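Local coordinates for protein pyruvate kinase (Toxoplasma gondii, PDB 3GG8) that catalyses the last step of glycolysis, probably passing the phosphoryl group of phosphoenolpyruvate to ADP to give pyruvate and ATP, as in other pyruvate kinases, at residues 107-112 against 139-144; 125-130 against 176-181; 150-155 against 167-172. One frame throughout, in Å; residues are numbered along the deposited sequence.

Contact 1: 107-112 against 139-144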
ATOM      1  N   ILE C 107     -13.805  39.822  29.499  1.00 35.15           N
ATOM      2  CA  ILE C 107     -14.872  39.866  30.495  1.00 35.34           C
ATOM      3  C   ILE C 107     -14.208  39.826  31.860  1.00 35.52           C
ATOM      4  O   ILE C 107     -13.292  39.025  32.081  1.00 34.85           O
ATOM      5  CB  ILE C 107     -15.893  38.719  30.357  1.00 34.49           C
ATOM      6  CG1 ILE C 107     -16.501  38.726  28.952  1.00 35.20           C
ATOM      7  CG2 ILE C 107     -16.996  38.864  31.408  1.00 34.36           C
ATOM      8  CD1 ILE C 107     -17.294  37.483  28.582  1.00 34.86           C
ATOM      9  N   ARG C 108     -14.664  40.699  32.759  1.00 35.50           N
ATOM     10  CA  ARG C 108     -14.104  40.770  34.104  1.00 36.69           C
ATOM     11  C   ARG C 108     -15.180  40.933  35.172  1.00 35.57           C
ATOM     12  O   ARG C 108     -16.263  41.480  34.911  1.00 35.39           O
ATOM     13  CB  ARG C 108     -13.058  41.903  34.193  1.00 36.66           C
ATOM     14  CG  ARG C 108     -11.647  41.448  33.835  1.00 38.17           C
ATOM     15  CD  ARG C 108     -10.669  42.603  33.692  1.00 40.26           C
ATOM     16  NE  ARG C 108      -9.418  42.343  34.423  1.00 48.40           N
ATOM     17  CZ  ARG C 108      -8.430  41.544  34.014  1.00 50.05           C
ATOM     18  NH1 ARG C 108      -7.351  41.388  34.780  1.00 52.09           N
ATOM     19  NH2 ARG C 108      -8.513  40.891  32.854  1.00 51.03           N
ATOM     20  N   THR C 109     -14.882  40.447  36.374  1.00 35.04           N
ATOM     21  CA  THR C 109     -15.715  40.747  37.543  1.00 34.98           C
ATOM     22  C   THR C 109     -15.507  42.212  37.944  1.00 34.75           C
ATOM     23  O   THR C 109     -14.568  42.857  37.495  1.00 34.68           O
ATOM     24  CB  THR C 109     -15.404  39.842  38.756  1.00 34.90           C
ATOM     25  OG1 THR C 109     -14.063  40.072  39.199  1.00 35.99           O
ATOM     26  CG2 THR C 109     -15.557  38.363  38.403  1.00 34.62           C
ATOM     27  N   GLY C 110     -16.396  42.736  38.778  1.00 34.80           N
ATOM     28  CA  GLY C 110     -16.254  44.100  39.260  1.00 34.63           C
ATOM     29  C   GLY C 110     -15.500  44.213  40.571  1.00 34.54           C
ATOM     30  O   GLY C 110     -14.663  43.362  40.904  1.00 34.53           O
ATOM     31  N   PHE C 111     -15.816  45.265  41.318  1.00 34.42           N
ATOM     32  CA  PHE C 111     -15.112  45.596  42.554  1.00 35.13           C
ATOM     33  C   PHE C 111     -15.780  44.992  43.781  1.00 35.00           C
ATOM     34  O   PHE C 111     -16.982  44.774  43.785  1.00 35.15           O
ATOM     35  CB  PHE C 111     -14.978  47.119  42.693  1.00 35.15           C
ATOM     36  CG  PHE C 111     -14.149  47.746  41.607  1.00 35.58           C
ATOM     37  CD1 PHE C 111     -12.760  47.720  41.675  1.00 36.03           C
ATOM     38  CD2 PHE C 111     -14.759  48.344  40.506  1.00 37.16           C
ATOM     39  CE1 PHE C 111     -11.987  48.288  40.666  1.00 37.15           C
ATOM     40  CE2 PHE C 111     -13.995  48.922  39.488  1.00 37.10           C
ATOM     41  CZ  PHE C 111     -12.609  48.895  39.568  1.00 36.64           C
ATOM     42  N   LEU C 112     -14.975  44.726  44.806  1.00 35.25           N
ATOM     43  CA  LEU C 112     -15.427  44.114  46.050  1.00 35.83           C
ATOM     44  C   LEU C 112     -15.355  45.109  47.215  1.00 36.07           C
ATOM     45  O   LEU C 112     -14.514  46.012  47.228  1.00 36.31           O
ATOM     46  CB  LEU C 112     -14.603  42.849  46.351  1.00 35.56           C
ATOM     47  CG  LEU C 112     -14.832  41.649  45.412  1.00 36.00           C
ATOM     48  CD1 LEU C 112     -13.820  40.525  45.634  1.00 34.10           C
ATOM     49  CD2 LEU C 112     -16.269  41.120  45.532  1.00 36.60           C
ATOM     50  N   THR C 139     -22.361  37.587  48.328  1.00 36.37           N
ATOM     51  CA  THR C 139     -23.621  37.165  47.710  1.00 36.06           C
ATOM     52  C   THR C 139     -23.835  37.668  46.267  1.00 36.19           C
ATOM     53  O   THR C 139     -24.385  36.936  45.436  1.00 36.15           O
ATOM     54  CB  THR C 139     -24.829  37.602  48.553  1.00 36.39           C
ATOM     55  OG1 THR C 139     -25.165  38.964  48.251  1.00 35.98           O
ATOM     56  CG2 THR C 139     -24.544  37.439  50.060  1.00 36.23           C
ATOM     57  N   THR C 140     -23.440  38.914  45.988  1.00 35.87           N
ATOM     58  CA  THR C 140     -23.631  39.520  44.662  1.00 35.44           C
ATOM     59  C   THR C 140     -22.374  40.214  44.121  1.00 35.00           C
ATOM     60  O   THR C 140     -21.708  40.948  44.842  1.00 34.73           O
ATOM     61  CB  THR C 140     -24.900  40.454  44.598  1.00 35.77           C
ATOM     62  OG1 THR C 140     -24.694  41.531  43.670  1.00 35.76           O
ATOM     63  CG2 THR C 140     -25.266  41.033  45.952  1.00 36.23           C
ATOM     64  N   ILE C 141     -22.051  39.958  42.853  1.00 34.77           N
ATOM     65  CA  ILE C 141     -20.925  40.612  42.179  1.00 34.52           C
ATOM     66  C   ILE C 141     -21.321  41.218  40.824  1.00 34.36           C
ATOM     67  O   ILE C 141     -22.375  40.883  40.271  1.00 34.22           O
ATOM     68  CB  ILE C 141     -19.668  39.664  42.028  1.00 34.45           C
ATOM     69  CG1 ILE C 141     -19.920  38.514  41.052  1.00 34.25           C
ATOM     70  CG2 ILE C 141     -19.194  39.136  43.392  1.00 35.06           C
ATOM     71  CD1 ILE C 141     -18.627  37.814  40.593  1.00 34.72           C
ATOM     72  N   ALA C 142     -20.470  42.099  40.295  1.00 33.98           N
ATOM     73  CA  ALA C 142     -20.689  42.728  38.987  1.00 33.76           C
ATOM     74  C   ALA C 142     -19.816  42.099  37.908  1.00 33.89           C
ATOM     75  O   ALA C 142     -18.742  41.571  38.201  1.00 33.61           O
ATOM     76  CB  ALA C 142     -20.433  44.202  39.069  1.00 33.82           C
ATOM     77  N   CYS C 143     -20.295  42.161  36.667  1.00 34.00           N
ATOM     78  CA  CYS C 143     -19.597  41.622  35.498  1.00 34.20           C
ATOM     79  C   CYS C 143     -19.582  42.673  34.378  1.00 34.12           C
ATOM     80  O   CYS C 143     -20.607  43.294  34.103  1.00 34.62           O
ATOM     81  CB  CYS C 143     -20.287  40.333  35.040  1.00 34.16           C
ATOM     82  SG  CYS C 143     -19.877  39.748  33.380  1.00 34.29           S
ATOM     83  N   SER C 144     -18.430  42.861  33.735  1.00 34.16           N
ATOM     84  CA  SER C 144     -18.247  43.929  32.733  1.00 34.27           C
ATOM     85  C   SER C 144     -19.057  43.740  31.452  1.00 34.10           C
ATOM     86  O   SER C 144     -19.246  44.687  30.681  1.00 33.69           O
ATOM     87  CB  SER C 144     -16.774  44.062  32.375  1.00 34.05           C
ATOM     88  OG  SER C 144     -16.326  42.888  31.730  1.00 35.73           O
TER
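Ser144 meets Arg108 through two bonds running in opposite senses. Ser144 N donates to Arg108 O at 2.8 Å, nearly head-on to the carbonyl (C=O...N 166°), while Arg108 N donates to Ser144 OG at 2.9 Å. The second bond depends on the serine torsion: with chi1 at 65°, OG lies between its own N and carbonyl carbon and is turned to the Arg108 amide, in effect standing in for the Ser144 carbonyl that a regular antiparallel pair would use. Farther along, Gly110 N reaches Ala142 O at 2.7 Å, from well above the carbonyl plane. Thr109 and Cys143 form a single bridge, the two backbones running 143° apart in direction.

Side chains line the join. Cys143 SG, anti to its N, touches Ile107 CG2 at 3.6 Å. Ile141 presents two branches to different partners: CD1 meets Thr109 CG2 at 3.8 Å, the two chains crossing at a slant, whereas CG2 lies 4.1 Å from Leu112 CD2, those chains running side by side. Ala142 CB rests near Gly110 CA at 4.2 Å. The Thr109 hydroxyl takes part in a different bond, with Lys191 N.

Backbone bonds also join Ile107, Thr109 and Gly110 to Met193, Lys191 and Arg190, and Phe111 to Gly136; Met193 touches Ile107, Thr109 and Cys143. Strand 125-129 pairs with 139-144 by backbone bonds, its Ile128 packing on Ile141 and Cys143, and Ile118 of strand 118-120 lies against Leu112 and Ile141.

Contact 2: 125-130 against 176-181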
ATOM      1  N   THR C 125     -25.246  30.414  46.727  1.00 33.67           N
ATOM      2  CA  THR C 125     -25.844  31.278  45.712  1.00 32.99           C
ATOM      3  C   THR C 125     -24.990  32.523  45.458  1.00 32.41           C
ATOM      4  O   THR C 125     -24.627  33.229  46.398  1.00 32.34           O
ATOM      5  CB  THR C 125     -27.255  31.714  46.186  1.00 32.92           C
ATOM      6  OG1 THR C 125     -28.104  30.561  46.262  1.00 33.52           O
ATOM      7  CG2 THR C 125     -27.877  32.758  45.261  1.00 32.61           C
ATOM      8  N   LEU C 126     -24.694  32.790  44.186  1.00 31.65           N
ATOM      9  CA  LEU C 126     -24.037  34.034  43.771  1.00 31.14           C
ATOM     10  C   LEU C 126     -24.807  34.756  42.660  1.00 30.82           C
ATOM     11  O   LEU C 126     -24.972  34.232  41.554  1.00 30.70           O
ATOM     12  CB  LEU C 126     -22.598  33.775  43.320  1.00 31.12           C
ATOM     13  CG  LEU C 126     -21.769  34.896  42.672  1.00 31.62           C
ATOM     14  CD1 LEU C 126     -21.494  36.057  43.634  1.00 30.47           C
ATOM     15  CD2 LEU C 126     -20.457  34.312  42.151  1.00 30.70           C
ATOM     16  N   LYS C 127     -25.275  35.960  42.968  1.00 29.95           N
ATOM     17  CA  LYS C 127     -25.894  36.813  41.976  1.00 29.66           C
ATOM     18  C   LYS C 127     -24.792  37.520  41.200  1.00 29.59           C
ATOM     19  O   LYS C 127     -23.866  38.073  41.797  1.00 29.67           O
ATOM     20  CB  LYS C 127     -26.816  37.827  42.660  1.00 29.79           C
ATOM     21  CG  LYS C 127     -27.640  38.687  41.719  1.00 29.24           C
ATOM     22  CD  LYS C 127     -28.809  39.267  42.482  1.00 30.82           C
ATOM     23  CE  LYS C 127     -29.417  40.469  41.776  1.00 31.56           C
ATOM     24  NZ  LYS C 127     -30.643  40.920  42.522  1.00 29.97           N
ATOM     25  N   ILE C 128     -24.868  37.476  39.872  1.00 29.22           N
ATOM     26  CA  ILE C 128     -23.969  38.273  39.054  1.00 28.49           C
ATOM     27  C   ILE C 128     -24.762  39.314  38.292  1.00 28.43           C
ATOM     28  O   ILE C 128     -25.578  38.978  37.446  1.00 28.46           O
ATOM     29  CB  ILE C 128     -23.118  37.417  38.102  1.00 28.54           C
ATOM     30  CG1 ILE C 128     -22.292  36.407  38.897  1.00 28.28           C
ATOM     31  CG2 ILE C 128     -22.193  38.314  37.230  1.00 27.52           C
ATOM     32  CD1 ILE C 128     -21.492  35.468  38.030  1.00 27.47           C
ATOM     33  N   VAL C 129     -24.508  40.583  38.598  1.00 29.02           N
ATOM     34  CA  VAL C 129     -25.265  41.698  38.010  1.00 29.38           C
ATOM     35  C   VAL C 129     -24.530  42.384  36.857  1.00 30.36           C
ATOM     36  O   VAL C 129     -23.316  42.220  36.690  1.00 29.92           O
ATOM     37  CB  VAL C 129     -25.681  42.769  39.075  1.00 29.15           C
ATOM     38  CG1 VAL C 129     -26.394  42.125  40.279  1.00 28.40           C
ATOM     39  CG2 VAL C 129     -24.482  43.617  39.524  1.00 29.07           C
ATOM     40  N   THR C 130     -25.286  43.167  36.091  1.00 31.15           N
ATOM     41  CA  THR C 130     -24.801  43.869  34.916  1.00 32.77           C
ATOM     42  C   THR C 130     -24.377  45.333  35.226  1.00 33.54           C
ATOM     43  O   THR C 130     -23.676  45.955  34.433  1.00 33.56           O
ATOM     44  CB  THR C 130     -25.879  43.787  33.777  1.00 33.13           C
ATOM     45  OG1 THR C 130     -25.686  42.587  33.005  1.00 33.21           O
ATOM     46  CG2 THR C 130     -25.828  44.995  32.849  1.00 34.30           C
ATOM     47  N   TYR C 176     -29.165  40.733  35.329  1.00 29.88           N
ATOM     48  CA  TYR C 176     -28.552  39.883  36.351  1.00 29.50           C
ATOM     49  C   TYR C 176     -28.753  38.413  36.016  1.00 29.40           C
ATOM     50  O   TYR C 176     -29.587  38.047  35.183  1.00 28.87           O
ATOM     51  CB  TYR C 176     -29.140  40.155  37.747  1.00 29.11           C
ATOM     52  CG  TYR C 176     -30.531  39.582  37.936  1.00 29.21           C
ATOM     53  CD1 TYR C 176     -31.659  40.348  37.641  1.00 30.12           C
ATOM     54  CD2 TYR C 176     -30.725  38.263  38.396  1.00 29.08           C
ATOM     55  CE1 TYR C 176     -32.940  39.841  37.798  1.00 29.46           C
ATOM     56  CE2 TYR C 176     -32.007  37.736  38.548  1.00 28.07           C
ATOM     57  CZ  TYR C 176     -33.111  38.537  38.247  1.00 29.32           C
ATOM     58  OH  TYR C 176     -34.395  38.054  38.395  1.00 29.07           O
ATOM     59  N   VAL C 177     -28.002  37.581  36.729  1.00 29.57           N
ATOM     60  CA  VAL C 177     -28.051  36.135  36.615  1.00 29.38           C
ATOM     61  C   VAL C 177     -27.855  35.602  38.039  1.00 29.36           C
ATOM     62  O   VAL C 177     -27.032  36.129  38.799  1.00 28.77           O
ATOM     63  CB  VAL C 177     -26.939  35.641  35.631  1.00 29.72           C
ATOM     64  CG1 VAL C 177     -26.585  34.181  35.842  1.00 30.28           C
ATOM     65  CG2 VAL C 177     -27.358  35.887  34.181  1.00 29.52           C
ATOM     66  N   ILE C 178     -28.663  34.611  38.413  1.00 29.17           N
ATOM     67  CA  ILE C 178     -28.482  33.887  39.673  1.00 29.53           C
ATOM     68  C   ILE C 178     -27.652  32.658  39.368  1.00 29.61           C
ATOM     69  O   ILE C 178     -27.920  31.920  38.419  1.00 29.59           O
ATOM     70  CB  ILE C 178     -29.843  33.459  40.341  1.00 29.34           C
ATOM     71  CG1 ILE C 178     -30.863  34.615  40.374  1.00 29.48           C
ATOM     72  CG2 ILE C 178     -29.624  32.904  41.756  1.00 29.23           C
ATOM     73  CD1 ILE C 178     -30.412  35.858  41.152  1.00 30.53           C
ATOM     74  N   THR C 179     -26.619  32.442  40.153  1.00 30.51           N
ATOM     75  CA  THR C 179     -25.760  31.300  39.906  1.00 31.42           C
ATOM     76  C   THR C 179     -25.567  30.506  41.189  1.00 32.05           C
ATOM     77  O   THR C 179     -25.965  30.946  42.270  1.00 32.08           O
ATOM     78  CB  THR C 179     -24.390  31.705  39.310  1.00 31.47           C
ATOM     79  OG1 THR C 179     -23.585  32.337  40.312  1.00 31.39           O
ATOM     80  CG2 THR C 179     -24.549  32.638  38.122  1.00 31.54           C
ATOM     81  N   GLN C 180     -24.958  29.335  41.059  1.00 32.70           N
ATOM     82  CA  GLN C 180     -24.701  28.492  42.201  1.00 33.73           C
ATOM     83  C   GLN C 180     -23.275  27.942  42.130  1.00 34.08           C
ATOM     84  O   GLN C 180     -22.895  27.323  41.136  1.00 34.14           O
ATOM     85  CB  GLN C 180     -25.723  27.370  42.199  1.00 34.12           C
ATOM     86  CG  GLN C 180     -25.920  26.683  43.514  1.00 35.49           C
ATOM     87  CD  GLN C 180     -26.604  25.353  43.315  1.00 38.43           C
ATOM     88  OE1 GLN C 180     -27.788  25.196  43.617  1.00 38.52           O
ATOM     89  NE2 GLN C 180     -25.868  24.391  42.760  1.00 39.26           N
ATOM     90  N   ALA C 181     -22.487  28.183  43.176  1.00 34.63           N
ATOM     91  CA  ALA C 181     -21.087  27.758  43.201  1.00 35.48           C
ATOM     92  C   ALA C 181     -20.944  26.234  43.115  1.00 36.07           C
ATOM     93  O   ALA C 181     -21.584  25.509  43.862  1.00 35.94           O
ATOM     94  CB  ALA C 181     -20.397  28.294  44.441  1.00 35.53           C
TER
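Thr179 and Leu126 form one of two hydrogen-bonded pairs in this antiparallel ladder, whose strand axes run at 148°. Leu126 N donates to Thr179 O at 2.9 Å, and Leu126 O receives two bonds from the threonine, one from its amide and one from its hydroxyl, Thr179 OG1 lying 2.7 Å from Leu126 O. With chi1 at 72°, OG1 sits between its own backbone N and carbonyl carbon and is turned to Leu126 O, at a direction close to the carbonyl plane, while the amide comes from above that plane. Ile128 and Val177 complete the other pair, Ile128 N donating to Val177 O at 2.8 Å and Val177 N to Ile128 O at 2.9 Å.

The charged contact is a cation-pi interaction: the extended Lys127 chain carries NZ over the Tyr176 ring, 5.0 Å from its centroid and 15° off the normal.

Apolar contacts follow the two faces. Beside Lys127, whose CD lies 4.0 Å from Ile178 CD1, Thr125 CG2 meets Ile178 CG2 at 3.9 Å. On the reverse, Ile128 CD1 approaches Thr179 CG2 at 4.2 Å.

The chemistry implies a two-sided sheet. Leu126, Ile128, Val177 and Thr179 are buried, and the threonine hydroxyl on that face is satisfied by a carbonyl; the face of Thr125, Lys127, Val129, Tyr176 and Ile178 is less buried and mixes apolar chains with the lysine and the tyrosine, whose OH bond to Glu171 probably helps to steady the ring under the lysine.

Contact 3: 150-155 against 167-172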
ATOM      1  N   GLN C 150     -28.396  37.838  28.532  1.00 35.05           N
ATOM      2  CA  GLN C 150     -28.935  37.502  27.218  1.00 35.50           C
ATOM      3  C   GLN C 150     -27.983  36.595  26.407  1.00 35.93           C
ATOM      4  O   GLN C 150     -28.160  36.411  25.203  1.00 36.63           O
ATOM      5  CB  GLN C 150     -29.235  38.792  26.440  1.00 35.56           C
ATOM      6  CG  GLN C 150     -30.429  39.619  26.992  1.00 35.55           C
ATOM      7  CD  GLN C 150     -30.044  40.542  28.148  1.00 34.87           C
ATOM      8  OE1 GLN C 150     -29.039  41.246  28.086  1.00 33.59           O
ATOM      9  NE2 GLN C 150     -30.863  40.548  29.203  1.00 34.67           N
ATOM     10  N   SER C 151     -26.976  36.034  27.067  1.00 35.54           N
ATOM     11  CA  SER C 151     -26.009  35.164  26.408  1.00 35.41           C
ATOM     12  C   SER C 151     -26.032  33.795  27.074  1.00 35.28           C
ATOM     13  O   SER C 151     -25.946  32.750  26.428  1.00 35.08           O
ATOM     14  CB  SER C 151     -24.602  35.769  26.500  1.00 35.31           C
ATOM     15  OG  SER C 151     -24.573  37.092  25.979  1.00 35.35           O
ATOM     16  N   VAL C 152     -26.163  33.841  28.388  1.00 35.53           N
ATOM     17  CA  VAL C 152     -26.151  32.688  29.264  1.00 35.44           C
ATOM     18  C   VAL C 152     -27.601  32.237  29.527  1.00 36.01           C
ATOM     19  O   VAL C 152     -28.535  33.053  29.477  1.00 35.99           O
ATOM     20  CB  VAL C 152     -25.311  33.069  30.541  1.00 35.46           C
ATOM     21  CG1 VAL C 152     -26.122  33.070  31.799  1.00 34.42           C
ATOM     22  CG2 VAL C 152     -24.038  32.250  30.641  1.00 34.15           C
ATOM     23  N   LYS C 153     -27.794  30.932  29.733  1.00 36.43           N
ATOM     24  CA  LYS C 153     -29.111  30.359  30.042  1.00 37.40           C
ATOM     25  C   LYS C 153     -28.979  29.406  31.227  1.00 37.03           C
ATOM     26  O   LYS C 153     -27.872  28.950  31.511  1.00 37.30           O
ATOM     27  CB  LYS C 153     -29.688  29.603  28.831  1.00 37.58           C
ATOM     28  CG  LYS C 153     -29.916  30.465  27.581  1.00 38.91           C
ATOM     29  CD  LYS C 153     -30.779  29.749  26.541  1.00 39.52           C
ATOM     30  CE  LYS C 153     -30.283  30.023  25.108  1.00 43.64           C
ATOM     31  NZ  LYS C 153     -30.067  31.484  24.790  1.00 45.50           N
ATOM     32  N   PRO C 154     -30.098  29.104  31.931  1.00 36.76           N
ATOM     33  CA  PRO C 154     -30.046  28.111  33.015  1.00 36.38           C
ATOM     34  C   PRO C 154     -29.311  26.828  32.597  1.00 36.23           C
ATOM     35  O   PRO C 154     -29.598  26.263  31.543  1.00 36.24           O
ATOM     36  CB  PRO C 154     -31.526  27.809  33.277  1.00 36.50           C
ATOM     37  CG  PRO C 154     -32.235  29.081  32.929  1.00 36.11           C
ATOM     38  CD  PRO C 154     -31.456  29.674  31.773  1.00 36.68           C
ATOM     39  N   GLY C 155     -28.362  26.378  33.405  1.00 35.78           N
ATOM     40  CA  GLY C 155     -27.649  25.146  33.098  1.00 35.88           C
ATOM     41  C   GLY C 155     -26.258  25.412  32.571  1.00 35.85           C
ATOM     42  O   GLY C 155     -25.367  24.559  32.709  1.00 36.24           O
ATOM     43  N   VAL C 167     -19.396  28.447  38.588  1.00 35.96           N
ATOM     44  CA  VAL C 167     -20.806  28.564  38.944  1.00 36.13           C
ATOM     45  C   VAL C 167     -21.702  28.018  37.819  1.00 36.21           C
ATOM     46  O   VAL C 167     -21.387  28.171  36.630  1.00 35.72           O
ATOM     47  CB  VAL C 167     -21.212  30.019  39.350  1.00 36.17           C
ATOM     48  CG1 VAL C 167     -20.392  30.510  40.553  1.00 36.24           C
ATOM     49  CG2 VAL C 167     -21.068  30.990  38.181  1.00 36.10           C
ATOM     50  N   LYS C 168     -22.794  27.354  38.206  1.00 36.34           N
ATOM     51  CA  LYS C 168     -23.829  26.934  37.253  1.00 36.56           C
ATOM     52  C   LYS C 168     -24.953  27.967  37.285  1.00 35.78           C
ATOM     53  O   LYS C 168     -25.396  28.366  38.367  1.00 35.97           O
ATOM     54  CB  LYS C 168     -24.381  25.542  37.612  1.00 37.22           C
ATOM     55  CG  LYS C 168     -24.971  24.749  36.428  1.00 39.08           C
ATOM     56  CD  LYS C 168     -26.211  23.930  36.821  1.00 42.64           C
ATOM     57  CE  LYS C 168     -25.885  22.513  37.331  1.00 45.43           C
ATOM     58  NZ  LYS C 168     -25.435  21.573  36.244  1.00 46.66           N
ATOM     59  N   VAL C 169     -25.405  28.401  36.109  1.00 34.76           N
ATOM     60  CA  VAL C 169     -26.509  29.370  36.003  1.00 34.25           C
ATOM     61  C   VAL C 169     -27.858  28.723  36.369  1.00 33.95           C
ATOM     62  O   VAL C 169     -28.237  27.695  35.812  1.00 33.76           O
ATOM     63  CB  VAL C 169     -26.593  30.032  34.587  1.00 33.93           C
ATOM     64  CG1 VAL C 169     -27.777  30.984  34.501  1.00 34.56           C
ATOM     65  CG2 VAL C 169     -25.304  30.768  34.240  1.00 33.37           C
ATOM     66  N   VAL C 170     -28.570  29.346  37.302  1.00 33.71           N
ATOM     67  CA  VAL C 170     -29.834  28.822  37.807  1.00 34.05           C
ATOM     68  C   VAL C 170     -31.027  29.616  37.236  1.00 34.38           C
ATOM     69  O   VAL C 170     -32.079  29.044  36.928  1.00 34.61           O
ATOM     70  CB  VAL C 170     -29.828  28.783  39.371  1.00 33.75           C
ATOM     71  CG1 VAL C 170     -31.231  28.694  39.944  1.00 34.82           C
ATOM     72  CG2 VAL C 170     -28.987  27.608  39.862  1.00 33.52           C
ATOM     73  N   GLU C 171     -30.842  30.923  37.068  1.00 34.34           N
ATOM     74  CA  GLU C 171     -31.899  31.816  36.613  1.00 34.62           C
ATOM     75  C   GLU C 171     -31.285  33.023  35.924  1.00 34.55           C
ATOM     76  O   GLU C 171     -30.174  33.429  36.264  1.00 34.22           O
ATOM     77  CB  GLU C 171     -32.749  32.276  37.799  1.00 34.61           C
ATOM     78  CG  GLU C 171     -33.466  33.607  37.584  1.00 35.20           C
ATOM     79  CD  GLU C 171     -34.421  33.983  38.718  1.00 35.67           C
ATOM     80  OE1 GLU C 171     -34.849  35.165  38.758  1.00 37.27           O
ATOM     81  OE2 GLU C 171     -34.738  33.111  39.559  1.00 35.13           O
ATOM     82  N   VAL C 172     -32.016  33.587  34.958  1.00 34.46           N
ATOM     83  CA  VAL C 172     -31.595  34.806  34.262  1.00 34.05           C
ATOM     84  C   VAL C 172     -32.653  35.888  34.390  1.00 33.68           C
ATOM     85  O   VAL C 172     -33.841  35.608  34.296  1.00 33.91           O
ATOM     86  CB  VAL C 172     -31.256  34.567  32.745  1.00 34.30           C
ATOM     87  CG1 VAL C 172     -30.145  33.540  32.592  1.00 34.27           C
ATOM     88  CG2 VAL C 172     -32.498  34.146  31.935  1.00 34.12           C
TER
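Gly155 and Val169 join through their peptide groups, the flat groups of this contact, which has no aromatic ring. The Val169 carbonyl accepts Gly155 N at 2.7 Å, the donor tilted 22° from the carbonyl plane and the N-H fairly straight at 163°. Pro154 CA lies 3.4 Å from the same oxygen, a CA-H...O contact, so Val169 O is approached by two neighbouring residues. The proline ring is puckered rather than flat: its CB lies 3.9 Å from Val170 O, while CD meets the methyl Val172 CG1 at 4.2 Å, the two side chains set at about a right angle.

Apolar tips complete the join. Val152 and Val169 reach toward each other tip to tip, with Val152 CG1 3.5 Å from Val169 CG2. Val169 CG1, anti to its N at chi1 178°, touches both Val152 CG1 and the Lys153 carbonyl oxygen, and Val169 CB lies 3.5 Å from Lys153 O. Beside Pro154, Val172 CG1 also comes within 3.5 Å of Val152 O. Next to Gly155, the Lys168 chain passes by the glycine carbonyl through its CG.

Strand 165-172 has the antiparallel strand 176-181 on one side, where Val170 and Glu171 both face Ile178 in a classic beta bulge. On its other side lies strand 157-160, which 150-155 leads into after Asn156. Val177 and Ile158, from these two flanking strands, both touch Val152 and Val169.

In the fold
All three contacts reach one mixed sheet, part of the small beta domain that pyruvate kinases insert between the third and fourth strands of the large barrel. Contact 2 lies almost wholly within it; contacts 1 and 3 each set a loop against one of its strands. Contacts 1 and 2 touch, since strands 140-142 and 125-129 are sheet neighbours. Contact 3, nested inside the loop that contact 2 closes, meets it where strand 165-172 pairs with 176-181. Contact 1 is buried; contacts 2 and 3 are partly buried, contact 3 with a buried Val152-Val169 pair and an exposed margin. Regular ladder bonding marks contact 2, a serine-assisted single bridge contact 1, and valine packing with one amide bond contact 3.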